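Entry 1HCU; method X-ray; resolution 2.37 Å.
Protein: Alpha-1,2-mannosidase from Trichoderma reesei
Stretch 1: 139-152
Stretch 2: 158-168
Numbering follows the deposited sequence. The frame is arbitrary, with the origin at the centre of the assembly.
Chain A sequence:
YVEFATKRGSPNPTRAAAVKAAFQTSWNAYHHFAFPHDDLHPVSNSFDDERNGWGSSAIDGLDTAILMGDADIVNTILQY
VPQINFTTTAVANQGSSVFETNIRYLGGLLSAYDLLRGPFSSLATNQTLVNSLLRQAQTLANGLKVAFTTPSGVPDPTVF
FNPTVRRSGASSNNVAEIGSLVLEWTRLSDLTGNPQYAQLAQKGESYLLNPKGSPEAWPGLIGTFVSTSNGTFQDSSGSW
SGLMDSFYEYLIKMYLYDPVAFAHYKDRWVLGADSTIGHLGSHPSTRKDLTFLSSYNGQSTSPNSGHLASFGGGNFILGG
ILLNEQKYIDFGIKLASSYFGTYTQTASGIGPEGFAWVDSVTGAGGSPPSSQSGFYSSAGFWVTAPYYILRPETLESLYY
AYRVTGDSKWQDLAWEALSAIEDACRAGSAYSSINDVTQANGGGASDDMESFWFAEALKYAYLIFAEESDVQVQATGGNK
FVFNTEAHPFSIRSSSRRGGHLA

Stretch 1 (139-152) TLANGLKVAFTTPS
Stretch 2 (158-168) TVFFNPTVRRS

The most unusual feature is a missing side chain: at G143, an ideal CB would point toward the hairpin and stand 2.8 Å from CZ of F161, a clash, so glycine lets the ring lie against bare backbone, with G143 C 3.6 Å from F161 CE2. Stretch 1 enters as helix, passes through a 3-10 segment at 145-148 and ends in loop. Stretch 2 is a hairpin: strand 158-160 pairs with 166-167 through F160 N to R166 O (2.8 Å), and its turn contains a cis peptide before P163.

Nearest CA pairs mark the register: G143 CA to V165 CA 6.2 Å, A147 CA to R167 CA 5.5 Å. F161 (chi1 m) also meets L144, CZ to CD1 at 3.6 Å. V146 (chi1 p), V159 (m) and V165 (t) point toward the opposing stretch; these apolar branched side chains pack together, V146 CG1 3.5 Å from V159 CG1 and V146 CB 3.5 Å from V165 CG1. Small A147 places CB 3.8 Å from V159 CG1.

R167 (chi1 -126°, between wells; chi2 t, chi3 p, chi4 -163°) has the largest covered area, 99 Å². Its CG lies 3.4 Å from V146 O, and NH1 donates to T149 O at 3.2 Å, near the guanidinium plane, while T150 CG2 covers one face. A water donates to T149 O (2.9 Å from its O) and weakly accepts from R167 NH1 (3.0 Å). About 500 Å² is buried, both sides summed; G143, L144, A147, V159 and F161 are buried, V165 exposed.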

ATOM      1  N   THR A 139      10.576 -17.929  -9.868  1.00 11.79           N
ATOM      2  CA  THR A 139      11.662 -18.479  -9.061  1.00 11.11           C
ATOM      3  C   THR A 139      11.461 -18.077  -7.597  1.00 12.55           C
ATOM      4  O   THR A 139      11.582 -18.911  -6.692  1.00 15.13           O
ATOM      5  CB  THR A 139      13.053 -17.975  -9.554  1.00 11.13           C
ATOM      6  OG1 THR A 139      13.311 -18.485 -10.868  1.00 11.42           O
ATOM      7  CG2 THR A 139      14.163 -18.434  -8.615  1.00 10.65           C
ATOM      8  N   LEU A 140      11.147 -16.802  -7.370  1.00 11.66           N
ATOM      9  CA  LEU A 140      10.913 -16.287  -6.023  1.00 10.98           C
ATOM     10  C   LEU A 140       9.737 -17.031  -5.391  1.00 11.78           C
ATOM     11  O   LEU A 140       9.823 -17.531  -4.265  1.00 11.90           O
ATOM     12  CB  LEU A 140      10.563 -14.795  -6.072  1.00  9.15           C
ATOM     13  CG  LEU A 140      11.082 -13.835  -4.995  1.00 13.05           C
ATOM     14  CD1 LEU A 140      10.251 -12.548  -5.038  1.00 12.47           C
ATOM     15  CD2 LEU A 140      11.014 -14.458  -3.615  1.00  9.68           C
ATOM     16  N   ALA A 141       8.632 -17.095  -6.124  1.00 11.07           N
ATOM     17  CA  ALA A 141       7.437 -17.754  -5.620  1.00 12.49           C
ATOM     18  C   ALA A 141       7.664 -19.227  -5.303  1.00 12.24           C
ATOM     19  O   ALA A 141       7.065 -19.755  -4.375  1.00 11.99           O
ATOM     20  CB  ALA A 141       6.295 -17.606  -6.617  1.00 12.96           C
ATOM     21  N   ASN A 142       8.528 -19.892  -6.062  1.00 12.73           N
ATOM     22  CA  ASN A 142       8.781 -21.303  -5.801  1.00 13.97           C
ATOM     23  C   ASN A 142       9.457 -21.520  -4.454  1.00 13.94           C
ATOM     24  O   ASN A 142       9.428 -22.622  -3.913  1.00 16.72           O
ATOM     25  CB  ASN A 142       9.605 -21.932  -6.932  1.00 12.29           C
ATOM     26  CG  ASN A 142       8.760 -22.246  -8.157  1.00 11.85           C
ATOM     27  OD1 ASN A 142       7.588 -22.616  -8.034  1.00 13.96           O
ATOM     28  ND2 ASN A 142       9.347 -22.116  -9.338  1.00 10.69           N
ATOM     29  N   GLY A 143      10.054 -20.469  -3.906  1.00 13.56           N
ATOM     30  CA  GLY A 143      10.694 -20.600  -2.614  1.00 12.90           C
ATOM     31  C   GLY A 143       9.715 -20.160  -1.546  1.00 13.28           C
ATOM     32  O   GLY A 143       9.582 -20.778  -0.484  1.00 12.48           O
ATOM     33  N   LEU A 144       9.010 -19.081  -1.843  1.00 12.05           N
ATOM     34  CA  LEU A 144       8.035 -18.527  -0.924  1.00 12.50           C
ATOM     35  C   LEU A 144       6.901 -19.514  -0.643  1.00 13.61           C
ATOM     36  O   LEU A 144       6.364 -19.553   0.462  1.00 13.00           O
ATOM     37  CB  LEU A 144       7.466 -17.233  -1.510  1.00  9.90           C
ATOM     38  CG  LEU A 144       7.844 -15.860  -0.928  1.00 10.73           C
ATOM     39  CD1 LEU A 144       9.247 -15.824  -0.350  1.00  7.32           C
ATOM     40  CD2 LEU A 144       7.680 -14.845  -2.039  1.00  5.82           C
ATOM     41  N   LYS A 145       6.559 -20.333  -1.631  1.00 13.82           N
ATOM     42  CA  LYS A 145       5.454 -21.272  -1.468  1.00 13.39           C
ATOM     43  C   LYS A 145       5.551 -22.228  -0.281  1.00 13.28           C
ATOM     44  O   LYS A 145       4.538 -22.790   0.138  1.00 13.18           O
ATOM     45  CB  LYS A 145       5.230 -22.062  -2.761  1.00 13.62           C
ATOM     46  CG  LYS A 145       6.273 -23.103  -3.078  1.00 14.68           C
ATOM     47  CD  LYS A 145       5.778 -23.992  -4.208  1.00 17.08           C
ATOM     48  CE  LYS A 145       6.773 -25.088  -4.529  1.00 19.91           C
ATOM     49  NZ  LYS A 145       6.258 -26.004  -5.595  1.00 25.31           N
ATOM     50  N   VAL A 146       6.751 -22.407   0.271  1.00 12.85           N
ATOM     51  CA  VAL A 146       6.927 -23.300   1.424  1.00 12.77           C
ATOM     52  C   VAL A 146       6.116 -22.762   2.611  1.00 13.80           C
ATOM     53  O   VAL A 146       5.813 -23.486   3.562  1.00 16.08           O
ATOM     54  CB  VAL A 146       8.440 -23.441   1.827  1.00 11.49           C
ATOM     55  CG1 VAL A 146       8.936 -22.189   2.560  1.00  8.19           C
ATOM     56  CG2 VAL A 146       8.638 -24.686   2.677  1.00  8.44           C
ATOM     57  N   ALA A 147       5.758 -21.486   2.530  1.00 12.17           N
ATOM     58  CA  ALA A 147       4.973 -20.816   3.556  1.00 11.58           C
ATOM     59  C   ALA A 147       3.599 -21.465   3.736  1.00 12.80           C
ATOM     60  O   ALA A 147       3.025 -21.437   4.830  1.00 12.13           O
ATOM     61  CB  ALA A 147       4.798 -19.345   3.186  1.00  8.57           C
ATOM     62  N   PHE A 148       3.072 -22.042   2.660  1.00 11.57           N
ATOM     63  CA  PHE A 148       1.766 -22.680   2.709  1.00 11.87           C
ATOM     64  C   PHE A 148       1.775 -24.133   3.149  1.00 14.00           C
ATOM     65  O   PHE A 148       0.730 -24.791   3.104  1.00 17.54           O
ATOM     66  CB  PHE A 148       1.075 -22.594   1.352  1.00 11.52           C
ATOM     67  CG  PHE A 148       0.910 -21.196   0.846  1.00 12.78           C
ATOM     68  CD1 PHE A 148       1.898 -20.603   0.065  1.00 10.82           C
ATOM     69  CD2 PHE A 148      -0.229 -20.464   1.158  1.00 11.55           C
ATOM     70  CE1 PHE A 148       1.751 -19.308  -0.396  1.00  9.92           C
ATOM     71  CE2 PHE A 148      -0.385 -19.166   0.701  1.00 11.94           C
ATOM     72  CZ  PHE A 148       0.610 -18.586  -0.080  1.00 12.16           C
ATOM     73  N   THR A 149       2.932 -24.641   3.570  1.00 14.25           N
ATOM     74  CA  THR A 149       3.021 -26.037   4.001  1.00 13.72           C
ATOM     75  C   THR A 149       2.621 -26.227   5.463  1.00 15.06           C
ATOM     76  O   THR A 149       3.225 -27.021   6.192  1.00 16.59           O
ATOM     77  CB  THR A 149       4.449 -26.636   3.789  1.00 12.86           C
ATOM     78  OG1 THR A 149       5.426 -25.845   4.477  1.00 12.11           O
ATOM     79  CG2 THR A 149       4.785 -26.716   2.308  1.00  9.66           C
ATOM     80  N   THR A 150       1.609 -25.484   5.895  1.00 13.81           N
ATOM     81  CA  THR A 150       1.107 -25.594   7.257  1.00 12.52           C
ATOM     82  C   THR A 150      -0.036 -26.613   7.217  1.00 12.98           C
ATOM     83  O   THR A 150      -0.557 -26.919   6.154  1.00 12.69           O
ATOM     84  CB  THR A 150       0.537 -24.260   7.753  1.00 12.97           C
ATOM     85  OG1 THR A 150      -0.503 -23.833   6.862  1.00 11.29           O
ATOM     86  CG2 THR A 150       1.626 -23.198   7.813  1.00 11.91           C
ATOM     87  N   PRO A 151      -0.441 -27.137   8.383  1.00 13.78           N
ATOM     88  CA  PRO A 151      -1.528 -28.122   8.454  1.00 14.23           C
ATOM     89  C   PRO A 151      -2.844 -27.631   7.844  1.00 14.57           C
ATOM     90  O   PRO A 151      -3.572 -28.411   7.224  1.00 14.69           O
ATOM     91  CB  PRO A 151      -1.652 -28.390   9.959  1.00 13.76           C
ATOM     92  CG  PRO A 151      -0.258 -28.183  10.450  1.00 14.22           C
ATOM     93  CD  PRO A 151       0.165 -26.928   9.712  1.00 12.08           C
ATOM     94  N   SER A 152      -3.138 -26.342   8.011  1.00 12.63           N
ATOM     95  CA  SER A 152      -4.379 -25.758   7.485  1.00 13.35           C
ATOM     96  C   SER A 152      -4.243 -25.173   6.080  1.00 13.08           C
ATOM     97  O   SER A 152      -5.209 -25.116   5.321  1.00 13.04           O
ATOM     98  CB  SER A 152      -4.870 -24.633   8.400  1.00 13.40           C
ATOM     99  OG  SER A 152      -3.982 -23.529   8.351  1.00  9.21           O
ATOM    100  N   THR A 158       6.795 -16.144   7.962  1.00 12.64           N
ATOM    101  CA  THR A 158       8.231 -16.106   7.717  1.00 14.02           C
ATOM    102  C   THR A 158       8.797 -17.421   7.179  1.00 14.36           C
ATOM    103  O   THR A 158       8.415 -18.505   7.628  1.00 13.86           O
ATOM    104  CB  THR A 158       8.989 -15.758   9.023  1.00 14.45           C
ATOM    105  OG1 THR A 158       8.479 -14.531   9.558  1.00 15.83           O
ATOM    106  CG2 THR A 158      10.482 -15.605   8.760  1.00 15.98           C
ATOM    107  N   VAL A 159       9.708 -17.310   6.211  1.00 14.55           N
ATOM    108  CA  VAL A 159      10.384 -18.473   5.627  1.00 12.62           C
ATOM    109  C   VAL A 159      11.877 -18.184   5.533  1.00 12.25           C
ATOM    110  O   VAL A 159      12.320 -17.061   5.780  1.00 10.81           O
ATOM    111  CB  VAL A 159       9.866 -18.815   4.216  1.00 12.70           C
ATOM    112  CG1 VAL A 159       8.397 -19.193   4.280  1.00  8.88           C
ATOM    113  CG2 VAL A 159      10.110 -17.645   3.261  1.00 12.00           C
ATOM    114  N   PHE A 160      12.650 -19.211   5.198  1.00 12.74           N
ATOM    115  CA  PHE A 160      14.101 -19.082   5.067  1.00 13.16           C
ATOM    116  C   PHE A 160      14.539 -19.782   3.778  1.00 13.50           C
ATOM    117  O   PHE A 160      13.942 -20.785   3.385  1.00 13.58           O
ATOM    118  CB  PHE A 160      14.811 -19.731   6.268  1.00 12.87           C
ATOM    119  CG  PHE A 160      14.460 -19.120   7.600  1.00 13.32           C
ATOM    120  CD1 PHE A 160      13.294 -19.487   8.272  1.00 13.86           C
ATOM    121  CD2 PHE A 160      15.307 -18.182   8.190  1.00 13.79           C
ATOM    122  CE1 PHE A 160      12.977 -18.926   9.522  1.00 10.43           C
ATOM    123  CE2 PHE A 160      15.001 -17.620   9.430  1.00 13.26           C
ATOM    124  CZ  PHE A 160      13.830 -17.995  10.098  1.00 11.05           C
ATOM    125  N   PHE A 161      15.574 -19.255   3.127  1.00 13.93           N
ATOM    126  CA  PHE A 161      16.089 -19.832   1.877  1.00 14.00           C
ATOM    127  C   PHE A 161      17.500 -20.376   2.065  1.00 15.84           C
ATOM    128  O   PHE A 161      17.940 -21.267   1.340  1.00 16.02           O
ATOM    129  CB  PHE A 161      16.154 -18.773   0.766  1.00 11.62           C
ATOM    130  CG  PHE A 161      14.820 -18.365   0.220  1.00 10.89           C
ATOM    131  CD1 PHE A 161      14.736 -17.439  -0.814  1.00 11.19           C
ATOM    132  CD2 PHE A 161      13.650 -18.893   0.738  1.00 11.98           C
ATOM    133  CE1 PHE A 161      13.503 -17.045  -1.326  1.00 10.48           C
ATOM    134  CE2 PHE A 161      12.413 -18.510   0.238  1.00 14.15           C
ATOM    135  CZ  PHE A 161      12.336 -17.582  -0.796  1.00 13.20           C
ATOM    136  N   ASN A 162      18.203 -19.812   3.035  1.00 16.68           N
ATOM    137  CA  ASN A 162      19.575 -20.171   3.319  1.00 19.02           C
ATOM    138  C   ASN A 162      19.671 -20.698   4.747  1.00 20.46           C
ATOM    139  O   ASN A 162      19.301 -20.003   5.692  1.00 19.94           O
ATOM    140  CB  ASN A 162      20.452 -18.919   3.189  1.00 18.10           C
ATOM    141  CG  ASN A 162      21.929 -19.215   3.322  1.00 17.62           C
ATOM    142  OD1 ASN A 162      22.318 -20.246   3.865  1.00 17.48           O
ATOM    143  ND2 ASN A 162      22.764 -18.301   2.831  1.00 17.59           N
ATOM    144  N   PRO A 163      20.172 -21.928   4.926  1.00 22.01           N
ATOM    145  CA  PRO A 163      20.704 -22.952   4.014  1.00 21.87           C
ATOM    146  C   PRO A 163      19.715 -23.684   3.077  1.00 22.38           C
ATOM    147  O   PRO A 163      20.114 -24.158   2.008  1.00 21.50           O
ATOM    148  CB  PRO A 163      21.416 -23.915   4.962  1.00 21.67           C
ATOM    149  CG  PRO A 163      20.703 -23.682   6.293  1.00 21.65           C
ATOM    150  CD  PRO A 163      20.624 -22.204   6.301  1.00 22.04           C
ATOM    151  N   THR A 164      18.456 -23.831   3.479  1.00 21.00           N
ATOM    152  CA  THR A 164      17.480 -24.476   2.599  1.00 21.09           C
ATOM    153  C   THR A 164      16.107 -23.818   2.724  1.00 19.99           C
ATOM    154  O   THR A 164      15.893 -22.987   3.611  1.00 19.45           O
ATOM    155  CB  THR A 164      17.376 -26.017   2.855  1.00 22.39           C
ATOM    156  OG1 THR A 164      16.600 -26.612   1.807  1.00 26.91           O
ATOM    157  CG2 THR A 164      16.719 -26.329   4.186  1.00 23.14           C
ATOM    158  N   VAL A 165      15.192 -24.156   1.819  1.00 19.53           N
ATOM    159  CA  VAL A 165      13.853 -23.580   1.842  1.00 20.47           C
ATOM    160  C   VAL A 165      13.052 -24.199   2.988  1.00 20.89           C
ATOM    161  O   VAL A 165      12.786 -25.396   2.982  1.00 21.64           O
ATOM    162  CB  VAL A 165      13.099 -23.825   0.498  1.00 21.60           C
ATOM    163  CG1 VAL A 165      11.706 -23.221   0.558  1.00 20.88           C
ATOM    164  CG2 VAL A 165      13.874 -23.211  -0.657  1.00 21.69           C
ATOM    165  N   ARG A 166      12.680 -23.378   3.969  1.00 21.60           N
ATOM    166  CA  ARG A 166      11.914 -23.847   5.120  1.00 22.40           C
ATOM    167  C   ARG A 166      10.954 -22.799   5.691  1.00 21.56           C
ATOM    168  O   ARG A 166      11.130 -21.598   5.486  1.00 21.04           O
ATOM    169  CB  ARG A 166      12.866 -24.321   6.233  1.00 23.62           C
ATOM    170  CG  ARG A 166      14.008 -23.352   6.546  1.00 26.86           C
ATOM    171  CD  ARG A 166      14.844 -23.827   7.727  1.00 27.67           C
ATOM    172  NE  ARG A 166      14.179 -23.541   8.994  1.00 31.62           N
ATOM    173  CZ  ARG A 166      14.484 -22.515   9.785  1.00 32.19           C
ATOM    174  NH1 ARG A 166      15.457 -21.674   9.455  1.00 33.38           N
ATOM    175  NH2 ARG A 166      13.795 -22.312  10.896  1.00 32.83           N
ATOM    176  N   ARG A 167       9.944 -23.289   6.408  1.00 20.36           N
ATOM    177  CA  ARG A 167       8.914 -22.486   7.069  1.00 19.83           C
ATOM    178  C   ARG A 167       9.498 -22.077   8.408  1.00 20.70           C
ATOM    179  O   ARG A 167      10.343 -22.792   8.949  1.00 23.42           O
ATOM    180  CB  ARG A 167       7.709 -23.365   7.379  1.00 20.11           C
ATOM    181  CG  ARG A 167       6.385 -22.912   6.878  1.00 21.99           C
ATOM    182  CD  ARG A 167       5.355 -23.910   7.353  1.00 22.45           C
ATOM    183  NE  ARG A 167       5.159 -23.798   8.794  1.00 29.00           N
ATOM    184  CZ  ARG A 167       4.584 -24.728   9.544  1.00 29.66           C
ATOM    185  NH1 ARG A 167       4.152 -25.851   8.987  1.00 31.60           N
ATOM    186  NH2 ARG A 167       4.427 -24.529  10.844  1.00 32.03           N
ATOM    187  N   SER A 168       9.037 -20.966   8.970  1.00 18.88           N
ATOM    188  CA  SER A 168       9.542 -20.545  10.272  1.00 18.02           C
ATOM    189  C   SER A 168       8.875 -21.409  11.353  1.00 18.62           C
ATOM    190  O   SER A 168       9.436 -21.626  12.425  1.00 18.11           O
ATOM    191  CB  SER A 168       9.227 -19.069  10.528  1.00 17.21           C
ATOM    192  OG  SER A 168       7.874 -18.903  10.909  1.00 16.43           O
TER
HETATM  193  O   HOH W   1       3.026 -28.571   8.667  1.00 28.67           O